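Local structure of amidohydrolase family protein (Acinetobacter baumannii, 4I6K) at residues F35-H40 against A48-A53; G70-P75 against D94-I99; C27-A32 against W245-P250; A84-I89 against Q117-V122. The protein probably hydrolyses the lactone ring of 2-pyrone-4,6-dicarboxylic acid or a related substrate, as a member of the amidohydrolase family. All blocks are in the same frame, centred on the assembly; numbering follows the deposited sequence.

Interaction 1. Residues F35-H40 against A48-A53; sequences FSTQDH and APDYEA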
loop_
_atom_site.group_PDB
_atom_site.type_symbol
_atom_site.label_atom_id
_atom_site.label_comp_id
_atom_site.label_asym_id
_atom_site.label_seq_id
_atom_site.Cartn_x
_atom_site.Cartn_y
_atom_site.Cartn_z
ATOM N N PHE A 35 -2.184 -1.676 15.286
ATOM C CA PHE A 35 -2.265 -2.999 15.904
ATOM C C PHE A 35 -1.840 -2.894 17.372
ATOM O O PHE A 35 -1.263 -1.879 17.801
ATOM C CB PHE A 35 -1.389 -4.020 15.162
ATOM C CG PHE A 35 0.049 -3.617 15.083
ATOM C CD1 PHE A 35 0.883 -3.766 16.183
ATOM C CD2 PHE A 35 0.566 -3.050 13.922
ATOM C CE1 PHE A 35 2.215 -3.378 16.130
ATOM C CE2 PHE A 35 1.908 -2.658 13.856
ATOM C CZ PHE A 35 2.730 -2.822 14.960
ATOM N N SER A 36 -2.139 -3.949 18.125
ATOM C CA SER A 36 -1.880 -4.007 19.556
ATOM C C SER A 36 -1.378 -5.388 19.908
ATOM O O SER A 36 -1.558 -6.322 19.140
ATOM C CB SER A 36 -3.165 -3.762 20.331
ATOM O OG SER A 36 -3.281 -4.720 21.368
ATOM N N THR A 37 -0.774 -5.537 21.083
ATOM C CA THR A 37 -0.240 -6.836 21.461
ATOM C C THR A 37 -1.363 -7.751 21.907
ATOM O O THR A 37 -1.174 -8.954 22.054
ATOM C CB THR A 37 0.843 -6.734 22.536
ATOM O OG1 THR A 37 1.511 -5.471 22.425
ATOM C CG2 THR A 37 1.857 -7.847 22.348
ATOM N N GLN A 38 -2.542 -7.173 22.097
ATOM C CA GLN A 38 -3.746 -7.941 22.390
ATOM C C GLN A 38 -4.260 -8.676 21.150
ATOM O O GLN A 38 -4.892 -9.726 21.253
ATOM C CB GLN A 38 -4.826 -7.016 22.948
ATOM C CG GLN A 38 -4.427 -6.352 24.258
ATOM C CD GLN A 38 -5.328 -5.190 24.629
ATOM O OE1 GLN A 38 -5.515 -4.254 23.845
ATOM N NE2 GLN A 38 -5.884 -5.237 25.837
ATOM N N ASP A 39 -3.987 -8.122 19.975
ATOM C CA ASP A 39 -4.352 -8.774 18.714
ATOM C C ASP A 39 -3.563 -10.070 18.525
ATOM O O ASP A 39 -2.412 -10.162 18.936
ATOM C CB ASP A 39 -4.110 -7.828 17.531
ATOM C CG ASP A 39 -4.853 -6.516 17.679
ATOM O OD1 ASP A 39 -4.350 -5.484 17.195
ATOM O OD2 ASP A 39 -5.936 -6.514 18.294
ATOM N N HIS A 40 -4.192 -11.066 17.907
ATOM C CA HIS A 40 -3.543 -12.345 17.647
ATOM C C HIS A 40 -2.637 -12.282 16.412
ATOM O O HIS A 40 -3.070 -11.926 15.320
ATOM C CB HIS A 40 -4.597 -13.452 17.506
ATOM C CG HIS A 40 -4.056 -14.762 17.012
ATOM N ND1 HIS A 40 -3.209 -15.552 17.762
ATOM C CD2 HIS A 40 -4.268 -15.436 15.856
ATOM C CE1 HIS A 40 -2.912 -16.647 17.085
ATOM N NE2 HIS A 40 -3.541 -16.600 15.924
ATOM N N ALA A 48 6.503 -10.464 14.710
ATOM C CA ALA A 48 5.429 -10.114 15.635
ATOM C C ALA A 48 5.893 -8.959 16.491
ATOM O O ALA A 48 6.606 -9.165 17.467
ATOM C CB ALA A 48 5.065 -11.301 16.510
ATOM N N PRO A 49 5.494 -7.735 16.117
ATOM C CA PRO A 49 5.930 -6.533 16.818
ATOM C C PRO A 49 5.519 -6.596 18.290
ATOM O O PRO A 49 4.497 -7.199 18.616
ATOM C CB PRO A 49 5.172 -5.411 16.099
ATOM C CG PRO A 49 4.621 -6.034 14.840
ATOM C CD PRO A 49 4.431 -7.460 15.136
ATOM N N ASP A 50 6.301 -5.969 19.162
ATOM C CA ASP A 50 6.081 -6.045 20.610
ATOM C C ASP A 50 5.777 -4.673 21.197
ATOM O O ASP A 50 6.379 -4.253 22.187
ATOM C CB ASP A 50 7.325 -6.624 21.287
ATOM C CG ASP A 50 7.154 -6.795 22.787
ATOM O OD1 ASP A 50 6.008 -7.020 23.241
ATOM O OD2 ASP A 50 8.173 -6.706 23.507
ATOM N N TYR A 51 4.857 -3.957 20.572
ATOM C CA TYR A 51 4.517 -2.629 21.047
ATOM C C TYR A 51 3.127 -2.282 20.564
ATOM O O TYR A 51 2.543 -3.018 19.780
ATOM C CB TYR A 51 5.542 -1.586 20.575
ATOM C CG TYR A 51 5.788 -1.575 19.078
ATOM C CD1 TYR A 51 5.051 -0.748 18.239
ATOM C CD2 TYR A 51 6.767 -2.380 18.510
ATOM C CE1 TYR A 51 5.271 -0.732 16.870
ATOM C CE2 TYR A 51 6.993 -2.380 17.144
ATOM C CZ TYR A 51 6.241 -1.550 16.330
ATOM O OH TYR A 51 6.461 -1.541 14.976
ATOM N N GLU A 52 2.600 -1.164 21.053
ATOM C CA GLU A 52 1.268 -0.698 20.692
ATOM C C GLU A 52 1.355 0.277 19.524
ATOM O O GLU A 52 2.122 1.234 19.586
ATOM C CB GLU A 52 0.638 0.010 21.897
ATOM C CG GLU A 52 -0.418 -0.784 22.639
ATOM C CD GLU A 52 -0.187 -2.274 22.602
ATOM O OE1 GLU A 52 0.857 -2.735 23.110
ATOM O OE2 GLU A 52 -1.066 -2.987 22.067
ATOM N N ALA A 53 0.585 0.037 18.462
ATOM C CA ALA A 53 0.474 1.010 17.365
ATOM C C ALA A 53 -0.980 1.472 17.217
ATOM O O ALA A 53 -1.729 0.911 16.418
ATOM C CB ALA A 53 0.999 0.414 16.046
#
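Phe35 and Ala53 pair as a single antiparallel, hydrogen-bonded bridge, with Phe35 N giving to Ala53 O at 2.9 Å and Ala53 N giving to Phe35 O at 2.7 Å. The bridge draws together the two ends of the long loop that joins strand 28-32 to helix 55-64 in this amidohydrolase barrel. Past it the first segment folds into a type I beta turn, Ser36 to Asp39, which carries an ST turn closed by Gln38 N on Ser36 OG.

The Phe35 ring carries the apolar half of the contact. Its CG lies between the backbone N and the carbonyl carbon (chi1 57°), and from there the ring reaches over the other segment. Ala53 CB sits over the centre of one face, 3.8 Å from the ring centroid and only 10° off the normal, a clear CH-pi contact. Pro49 CB meets Phe35 CE1 at 3.6 Å. The Tyr51 ring comes in obliquely, its plane at 58° to that of Phe35, with Phe35 CE1 over one Tyr51 face; its hydroxyl is held by Glu255. Phe77 adds an edge-to-face partner for Phe35 from outside.

The polar half is more exposed. Glu52 bends at chi2 and turns its carboxylate across Thr37, where Thr37 OG1 donates to the syn lone pair of Glu52 OE1 at 2.9 Å.

Interaction 2. Residues G70-P75 against D94-I99; sequences GVLVQP and DRLKGI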
loop_
_atom_site.group_PDB
_atom_site.type_symbol
_atom_site.label_atom_id
_atom_site.label_comp_id
_atom_site.label_asym_id
_atom_site.label_seq_id
_atom_site.Cartn_x
_atom_site.Cartn_y
_atom_site.Cartn_z
ATOM N N GLY A 70 -6.089 9.348 6.151
ATOM C CA GLY A 70 -5.108 8.290 6.169
ATOM C C GLY A 70 -5.753 7.002 5.733
ATOM O O GLY A 70 -6.970 6.835 5.830
ATOM N N VAL A 71 -4.942 6.080 5.246
ATOM C CA VAL A 71 -5.480 4.803 4.861
ATOM C C VAL A 71 -4.818 3.696 5.632
ATOM O O VAL A 71 -3.611 3.469 5.504
ATOM C CB VAL A 71 -5.332 4.562 3.362
ATOM C CG1 VAL A 71 -5.880 3.182 2.991
ATOM C CG2 VAL A 71 -6.066 5.652 2.595
ATOM N N LEU A 72 -5.621 3.007 6.434
ATOM C CA LEU A 72 -5.157 1.853 7.189
ATOM C C LEU A 72 -5.113 0.602 6.320
ATOM O O LEU A 72 -6.042 0.322 5.559
ATOM C CB LEU A 72 -6.055 1.629 8.397
ATOM C CG LEU A 72 -5.877 2.728 9.433
ATOM C CD1 LEU A 72 -6.669 2.423 10.683
ATOM C CD2 LEU A 72 -4.393 2.862 9.725
ATOM N N VAL A 73 -4.024 -0.146 6.440
ATOM C CA VAL A 73 -3.837 -1.358 5.659
ATOM C C VAL A 73 -3.671 -2.538 6.611
ATOM O O VAL A 73 -2.987 -2.424 7.629
ATOM C CB VAL A 73 -2.603 -1.227 4.751
ATOM C CG1 VAL A 73 -2.240 -2.556 4.138
ATOM C CG2 VAL A 73 -2.852 -0.192 3.679
ATOM N N GLN A 74 -4.316 -3.660 6.299
ATOM C CA GLN A 74 -4.238 -4.853 7.148
ATOM C C GLN A 74 -2.834 -5.449 7.113
ATOM O O GLN A 74 -2.309 -5.725 6.039
ATOM C CB GLN A 74 -5.252 -5.907 6.678
ATOM C CG GLN A 74 -5.046 -7.316 7.273
ATOM C CD GLN A 74 -5.627 -7.431 8.665
ATOM O OE1 GLN A 74 -5.887 -6.424 9.308
ATOM N NE2 GLN A 74 -5.848 -8.652 9.131
ATOM N N PRO A 75 -2.229 -5.669 8.295
ATOM C CA PRO A 75 -0.865 -6.173 8.391
ATOM C C PRO A 75 -0.765 -7.671 8.155
ATOM O O PRO A 75 -1.663 -8.419 8.514
ATOM C CB PRO A 75 -0.464 -5.850 9.835
ATOM C CG PRO A 75 -1.577 -5.017 10.403
ATOM C CD PRO A 75 -2.786 -5.331 9.613
ATOM N N ASP A 94 -14.463 9.572 9.382
ATOM C CA ASP A 94 -14.418 10.749 8.530
ATOM C C ASP A 94 -13.007 10.998 8.001
ATOM O O ASP A 94 -12.806 11.791 7.085
ATOM C CB ASP A 94 -14.954 11.973 9.295
ATOM C CG ASP A 94 -14.249 12.195 10.651
ATOM O OD1 ASP A 94 -13.847 11.218 11.334
ATOM O OD2 ASP A 94 -14.099 13.373 11.035
ATOM N N ARG A 95 -12.031 10.308 8.577
ATOM C CA ARG A 95 -10.637 10.541 8.215
ATOM C C ARG A 95 -9.937 9.294 7.682
ATOM O O ARG A 95 -8.920 9.397 6.991
ATOM C CB ARG A 95 -9.872 11.132 9.408
ATOM C CG ARG A 95 -10.505 12.410 9.937
ATOM C CD ARG A 95 -9.689 13.048 11.021
ATOM N NE ARG A 95 -8.391 13.516 10.548
ATOM C CZ ARG A 95 -7.428 13.932 11.363
ATOM N NH1 ARG A 95 -7.646 13.927 12.670
ATOM N NH2 ARG A 95 -6.255 14.347 10.885
ATOM N N LEU A 96 -10.496 8.124 7.977
ATOM C CA LEU A 96 -9.832 6.870 7.656
ATOM C C LEU A 96 -10.640 5.949 6.760
ATOM O O LEU A 96 -11.844 5.774 6.972
ATOM C CB LEU A 96 -9.519 6.102 8.938
ATOM C CG LEU A 96 -8.634 6.817 9.947
ATOM C CD1 LEU A 96 -8.378 5.865 11.109
ATOM C CD2 LEU A 96 -7.334 7.273 9.287
ATOM N N LYS A 97 -9.957 5.348 5.786
ATOM C CA LYS A 97 -10.457 4.169 5.078
ATOM C C LYS A 97 -9.464 3.017 5.220
ATOM O O LYS A 97 -8.348 3.221 5.683
ATOM C CB LYS A 97 -10.724 4.495 3.608
ATOM C CG LYS A 97 -11.992 5.320 3.426
ATOM C CD LYS A 97 -11.966 6.214 2.190
ATOM C CE LYS A 97 -13.287 6.971 2.094
ATOM N NZ LYS A 97 -13.626 7.394 0.711
ATOM N N GLY A 98 -9.863 1.815 4.810
ATOM C CA GLY A 98 -9.031 0.642 5.004
ATOM C C GLY A 98 -8.871 -0.298 3.813
ATOM O O GLY A 98 -9.678 -0.302 2.879
ATOM N N ILE A 99 -7.799 -1.085 3.853
ATOM C CA ILE A 99 -7.560 -2.152 2.888
ATOM C C ILE A 99 -7.504 -3.429 3.700
ATOM O O ILE A 99 -6.663 -3.563 4.580
ATOM C CB ILE A 99 -6.207 -1.972 2.147
ATOM C CG1 ILE A 99 -6.194 -0.670 1.349
ATOM C CG2 ILE A 99 -5.893 -3.183 1.243
ATOM C CD1 ILE A 99 -7.217 -0.620 0.262
#
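Gly70 opens the pairing with Leu96: its N gives to Arg95 O at 3.0 Å, while Lys97 N returns only a weak bond to Gly70 O. With no side chain at Gly70, Leu96 CD2 can settle over this peptide, 3.5 Å from Gly70 O. Val71 follows, and its CG1, anti to the backbone N (chi1 179°), leans over the neighbouring strand to within 3.7 Å of Lys97 O, with Ile99 CG1 just beyond. At Leu72 the backbone bonds shorten: Leu72 N to Lys97 O and Ile99 N to Leu72 O are both 2.8 Å. The Leu72 side chain turns to the other side of the sheet, the side of Leu96, where the two leucines meet CD1 to CD1 at 3.9 Å, and Met85, Ala88 and Phe58 of the outer helices pack on Leu72. Val73 lies alongside Ile99, pointing the same way, with its CG2 4.1 Å from Ile99 CB. Val71, Val73 and Ile99 share the inner face with Lys97, whose NZ goes to Phe289 O, and Glu154 on strand 152-156 touches both Val73 and Ile99. Gln74 N makes the last rung, to Ile99 O at 2.9 Å, while its amide NE2 turns off to Gly79 O and Asn81 O.

Residues 70-73 and 96-99 run parallel at 30° to each other, joined through helix 83-91. This is the beta-alpha-beta unit from which a TIM-like barrel is built, with the leucines on the helix side.

Interaction 3. Residues C27-A32 against W245-P250; sequences CIDTHA and WGSDWP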
loop_
_atom_site.group_PDB
_atom_site.type_symbol
_atom_site.label_atom_id
_atom_site.label_comp_id
_atom_site.label_asym_id
_atom_site.label_seq_id
_atom_site.Cartn_x
_atom_site.Cartn_y
_atom_site.Cartn_z
ATOM N N CYS A 27 -4.718 16.535 2.342
ATOM C CA CYS A 27 -3.421 15.917 2.574
ATOM C C CYS A 27 -3.548 14.532 3.190
ATOM O O CYS A 27 -3.963 14.385 4.343
ATOM C CB CYS A 27 -2.571 16.819 3.462
ATOM S SG CYS A 27 -0.811 16.486 3.389
ATOM N N ILE A 28 -3.155 13.523 2.417
ATOM C CA ILE A 28 -3.535 12.141 2.697
ATOM C C ILE A 28 -2.348 11.178 2.815
ATOM O O ILE A 28 -1.499 11.110 1.926
ATOM C CB ILE A 28 -4.522 11.652 1.619
ATOM C CG1 ILE A 28 -5.624 12.705 1.415
ATOM C CG2 ILE A 28 -5.102 10.284 1.972
ATOM C CD1 ILE A 28 -6.730 12.281 0.471
ATOM N N ASP A 29 -2.291 10.454 3.930
ATOM C CA ASP A 29 -1.293 9.400 4.142
ATOM C C ASP A 29 -1.933 8.053 3.832
ATOM O O ASP A 29 -2.823 7.595 4.562
ATOM C CB ASP A 29 -0.781 9.424 5.586
ATOM C CG ASP A 29 0.199 8.293 5.881
ATOM O OD1 ASP A 29 0.837 8.311 6.961
ATOM O OD2 ASP A 29 0.326 7.385 5.033
ATOM N N THR A 30 -1.491 7.417 2.751
ATOM C CA THR A 30 -2.214 6.252 2.232
ATOM C C THR A 30 -1.681 4.891 2.675
ATOM O O THR A 30 -2.065 3.867 2.114
ATOM C CB THR A 30 -2.306 6.275 0.690
ATOM O OG1 THR A 30 -1.020 6.008 0.115
ATOM C CG2 THR A 30 -2.803 7.634 0.208
ATOM N N HIS A 31 -0.813 4.868 3.680
ATOM C CA HIS A 31 -0.249 3.602 4.107
ATOM C C HIS A 31 0.295 3.628 5.529
ATOM O O HIS A 31 1.443 4.011 5.767
ATOM C CB HIS A 31 0.845 3.165 3.137
ATOM C CG HIS A 31 1.042 1.682 3.082
ATOM N ND1 HIS A 31 0.451 0.892 2.118
ATOM C CD2 HIS A 31 1.755 0.844 3.874
ATOM C CE1 HIS A 31 0.799 -0.369 2.315
ATOM N NE2 HIS A 31 1.587 -0.426 3.374
ATOM N N ALA A 32 -0.539 3.214 6.476
ATOM C CA ALA A 32 -0.089 2.985 7.838
ATOM C C ALA A 32 -0.809 1.760 8.380
ATOM O O ALA A 32 -1.757 1.252 7.752
ATOM C CB ALA A 32 -0.360 4.208 8.705
ATOM N N TRP A 245 1.491 8.796 -1.779
ATOM C CA TRP A 245 2.463 8.626 -0.696
ATOM C C TRP A 245 1.895 8.002 0.573
ATOM O O TRP A 245 0.722 8.186 0.904
ATOM C CB TRP A 245 3.106 9.957 -0.319
ATOM C CG TRP A 245 4.116 9.811 0.776
ATOM C CD1 TRP A 245 5.413 9.407 0.648
ATOM C CD2 TRP A 245 3.904 10.050 2.168
ATOM N NE1 TRP A 245 6.026 9.390 1.877
ATOM C CE2 TRP A 245 5.120 9.788 2.825
ATOM C CE3 TRP A 245 2.805 10.476 2.925
ATOM C CZ2 TRP A 245 5.267 9.933 4.204
ATOM C CZ3 TRP A 245 2.955 10.618 4.299
ATOM C CH2 TRP A 245 4.172 10.345 4.919
ATOM N N GLY A 246 2.756 7.289 1.291
ATOM C CA GLY A 246 2.392 6.741 2.582
ATOM C C GLY A 246 3.561 6.784 3.535
ATOM O O GLY A 246 4.715 6.578 3.144
ATOM N N SER A 247 3.263 7.052 4.793
ATOM C CA SER A 247 4.280 7.034 5.831
ATOM C C SER A 247 4.818 5.616 6.046
ATOM O O SER A 247 5.976 5.434 6.426
ATOM C CB SER A 247 3.700 7.562 7.157
ATOM O OG SER A 247 2.836 6.599 7.774
ATOM N N ASP A 248 3.970 4.620 5.811
ATOM C CA ASP A 248 4.238 3.261 6.265
ATOM C C ASP A 248 4.585 3.227 7.751
ATOM O O ASP A 248 5.358 2.380 8.199
ATOM C CB ASP A 248 5.372 2.637 5.447
ATOM C CG ASP A 248 5.529 1.151 5.707
ATOM O OD1 ASP A 248 6.544 0.758 6.319
ATOM O OD2 ASP A 248 4.637 0.378 5.298
ATOM N N TRP A 249 4.007 4.153 8.510
ATOM C CA TRP A 249 3.990 4.056 9.968
ATOM C C TRP A 249 3.280 2.758 10.429
ATOM O O TRP A 249 2.283 2.340 9.834
ATOM C CB TRP A 249 3.308 5.297 10.553
ATOM C CG TRP A 249 3.314 5.332 12.039
ATOM C CD1 TRP A 249 4.293 5.838 12.846
ATOM C CD2 TRP A 249 2.287 4.830 12.913
ATOM N NE1 TRP A 249 3.933 5.697 14.165
ATOM C CE2 TRP A 249 2.710 5.077 14.234
ATOM C CE3 TRP A 249 1.056 4.199 12.702
ATOM C CZ2 TRP A 249 1.943 4.707 15.343
ATOM C CZ3 TRP A 249 0.295 3.837 13.805
ATOM C CH2 TRP A 249 0.743 4.085 15.107
ATOM N N PRO A 250 3.776 2.116 11.504
ATOM C CA PRO A 250 4.865 2.529 12.374
ATOM C C PRO A 250 6.200 1.923 11.972
ATOM O O PRO A 250 7.010 1.616 12.846
ATOM C CB PRO A 250 4.448 1.934 13.711
ATOM C CG PRO A 250 3.843 0.597 13.306
ATOM C CD PRO A 250 3.209 0.824 11.937
HETATM O O HOH W 1 -0.897 10.363 -1.101
#
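Asp29 and Ser247 are linked through both side chains: Ser247 OG gives to the syn lone pair of Asp29 OD1 at 2.8 Å. The other oxygen, Asp29 OD2, takes Ser247 N at 3.0 Å and His31 N at 3.1 Å, the two donors reaching it from opposite faces of the carboxylate plane. The bond from His31 N makes an Asx turn. Three bonds from these segments therefore fix the rotation of a buried carboxylate, and Tyr260 adds a fourth at OD1. Thr30 grips Trp245 O twice. Its N lies in the carbonyl plane, whereas OG1, set between the backbone N and the carbonyl carbon (chi1 71°), comes in at 2.9 Å from well above that plane. Gly246 CA slips between Asp29 and His31, where a side chain would run into His31 CB. Farther along, Asp248 N makes a weak, bent bond to His31 O.

Beyond this shell, Ser247 OG also accepts from Trp249 N at 2.8 Å, an ST turn that shapes the loop before the cis peptide at Pro250. The His31 ring and the Asp248 carboxylate lie side by side, their planes 28° apart, with His31 CD2 3.2 Å from Asp248 OD2. Lys210 holds His31 ND1, while Tyr215 and Arg216 hold Asp248 OD1.

His31 NE2 hydrogen-bonds a citrate, probably from the crystallisation liquor, and Asp248 lies against it. A histidine at the end of the first strand beside an aspartate after the last one is consistent with the active-site layout of amidohydrolase barrels.

Interaction 4. Residues A84-I89 against Q117-V122; sequences AMLNAI and QGIVGV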
loop_
_atom_site.group_PDB
_atom_site.type_symbol
_atom_site.label_atom_id
_atom_site.label_comp_id
_atom_site.label_asym_id
_atom_site.label_seq_id
_atom_site.Cartn_x
_atom_site.Cartn_y
_atom_site.Cartn_z
ATOM N N ALA A 84 -8.960 -5.242 14.226
ATOM C CA ALA A 84 -8.265 -4.069 14.777
ATOM C C ALA A 84 -8.425 -2.855 13.861
ATOM O O ALA A 84 -8.784 -1.765 14.309
ATOM C CB ALA A 84 -6.802 -4.369 15.007
ATOM N N MET A 85 -8.161 -3.062 12.572
ATOM C CA MET A 85 -8.331 -2.020 11.564
ATOM C C MET A 85 -9.780 -1.526 11.448
ATOM O O MET A 85 -10.032 -0.321 11.339
ATOM C CB MET A 85 -7.857 -2.521 10.197
ATOM C CG MET A 85 -7.989 -1.479 9.105
ATOM S SD MET A 85 -7.403 -2.054 7.510
ATOM C CE MET A 85 -8.521 -3.418 7.226
ATOM N N LEU A 86 -10.726 -2.463 11.436
ATOM C CA LEU A 86 -12.144 -2.105 11.381
ATOM C C LEU A 86 -12.587 -1.206 12.550
ATOM O O LEU A 86 -13.333 -0.238 12.349
ATOM C CB LEU A 86 -13.004 -3.364 11.305
ATOM C CG LEU A 86 -12.951 -4.054 9.934
ATOM C CD1 LEU A 86 -13.671 -5.391 9.974
ATOM C CD2 LEU A 86 -13.542 -3.143 8.844
ATOM N N ASN A 87 -12.120 -1.519 13.756
ATOM C CA ASN A 87 -12.437 -0.701 14.933
ATOM C C ASN A 87 -11.835 0.699 14.871
ATOM O O ASN A 87 -12.467 1.679 15.277
ATOM C CB ASN A 87 -12.011 -1.415 16.220
ATOM C CG ASN A 87 -12.869 -2.635 16.518
ATOM O OD1 ASN A 87 -14.080 -2.522 16.708
ATOM N ND2 ASN A 87 -12.245 -3.808 16.551
ATOM N N ALA A 88 -10.622 0.788 14.333
ATOM C CA ALA A 88 -9.926 2.060 14.221
ATOM C C ALA A 88 -10.653 2.982 13.257
ATOM O O ALA A 88 -10.784 4.181 13.518
ATOM C CB ALA A 88 -8.485 1.842 13.765
ATOM N N ILE A 89 -11.112 2.414 12.139
ATOM C CA ILE A 89 -11.846 3.170 11.126
ATOM C C ILE A 89 -13.105 3.752 11.733
ATOM O O ILE A 89 -13.346 4.954 11.637
ATOM C CB ILE A 89 -12.272 2.292 9.941
ATOM C CG1 ILE A 89 -11.063 1.632 9.279
ATOM C CG2 ILE A 89 -13.019 3.125 8.921
ATOM C CD1 ILE A 89 -10.249 2.580 8.467
ATOM N N GLN A 117 -18.141 -0.941 5.936
ATOM C CA GLN A 117 -17.411 -0.512 7.120
ATOM C C GLN A 117 -16.193 0.343 6.760
ATOM O O GLN A 117 -15.302 0.576 7.592
ATOM C CB GLN A 117 -16.993 -1.722 7.938
ATOM C CG GLN A 117 -18.142 -2.617 8.331
ATOM C CD GLN A 117 -17.686 -3.790 9.167
ATOM O OE1 GLN A 117 -17.189 -3.611 10.282
ATOM N NE2 GLN A 117 -17.846 -5.002 8.636
ATOM N N GLY A 118 -16.157 0.801 5.511
ATOM C CA GLY A 118 -15.106 1.717 5.062
ATOM C C GLY A 118 -13.887 1.058 4.447
ATOM O O GLY A 118 -12.870 1.719 4.262
ATOM N N ILE A 119 -13.990 -0.241 4.140
ATOM C CA ILE A 119 -12.954 -0.982 3.404
ATOM C C ILE A 119 -13.144 -0.775 1.903
ATOM O O ILE A 119 -14.253 -0.934 1.403
ATOM C CB ILE A 119 -13.027 -2.493 3.689
ATOM C CG1 ILE A 119 -12.827 -2.779 5.182
ATOM C CG2 ILE A 119 -12.031 -3.247 2.801
ATOM C CD1 ILE A 119 -11.576 -2.129 5.782
ATOM N N VAL A 120 -12.068 -0.426 1.195
ATOM C CA VAL A 120 -12.159 0.033 -0.200
ATOM C C VAL A 120 -11.254 -0.745 -1.159
ATOM O O VAL A 120 -11.091 -0.366 -2.320
ATOM C CB VAL A 120 -11.836 1.544 -0.335
ATOM C CG1 VAL A 120 -12.883 2.384 0.381
ATOM C CG2 VAL A 120 -10.436 1.852 0.213
ATOM N N GLY A 121 -10.665 -1.827 -0.669
ATOM C CA GLY A 121 -9.790 -2.660 -1.486
ATOM C C GLY A 121 -9.294 -3.831 -0.662
ATOM O O GLY A 121 -9.610 -3.944 0.519
ATOM N N VAL A 122 -8.522 -4.708 -1.286
ATOM C CA VAL A 122 -7.930 -5.835 -0.593
ATOM C C VAL A 122 -6.455 -5.879 -0.977
ATOM O O VAL A 122 -6.070 -5.327 -2.006
ATOM C CB VAL A 122 -8.596 -7.162 -1.003
ATOM C CG1 VAL A 122 -10.010 -7.228 -0.466
ATOM C CG2 VAL A 122 -8.597 -7.302 -2.518
#
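Leu86 and Ile119 meet at about a right angle, the leucine pointing from helix 83-91 across the isoleucine at the start of strand 119-125. Leu86 CD2 does the touching, 3.7 Å from Ile119 CG1, and it also reaches Gln117 CB at 3.8 Å, so one methyl touches both residues. Gln117 likewise crosses Leu86 nearly at right angles. Its chain runs extended beyond CG, carrying the amide past the leucine methyls, with Gln117 OE1 4.0 Å from Leu86 CD1; NE2 turns back to a weak bond with Asn113 O.

One turn of helix brings in the two flanking side chains. Met85 stretches straight out from the helix and then bends at its last torsion (chi3 62°), which swings CE obliquely onto Ile119 CD1 at 3.6 Å. Ile89, on the other flank, sets its CG2 over the backbone, 3.7 Å from Gln117 O. Gly118 follows close by, with backbone angles (phi 92°) at which a side chain would press on the preceding carbonyl oxygen and on Ile89 CG2.

Leu114 of helix 108-115 packs on both Leu86 and Ile119, so the contact belongs to the layer between the barrel strands and their covering helices. Across it the side chains meet through methyl and methylene groups, where Gln117 O and OE1 come near only carbon of the helix segment, which is consistent with shape fit and apolar burial, rather than directed polar bonds, holding helix 83-91 against this strand.

How the interactions relate
Interaction 3 joins the two ends of the eight-stranded sheet, strand 28-32 and the loop after strand 243-244, and so encloses the other three along the chain. Interaction 2 lies one strand on, its centre about 9 Å from that of interaction 3, with Val71 N and Val73 N probably bonded to Asp29 O and Ala32 O. Interaction 4 sits about 6 Å from interaction 2 between centres; their segments alternate in sequence, and helix 83-91 covers the strands that interaction 2 pairs. Interaction 1 is in the loop after strand 28-32, where Phe35 and Tyr51 pack on Pro250. Interactions 1 and 3 lie nearer the citrate, interaction 2 reaches toward it at Val73, and interaction 4 belongs to the outer helix layer.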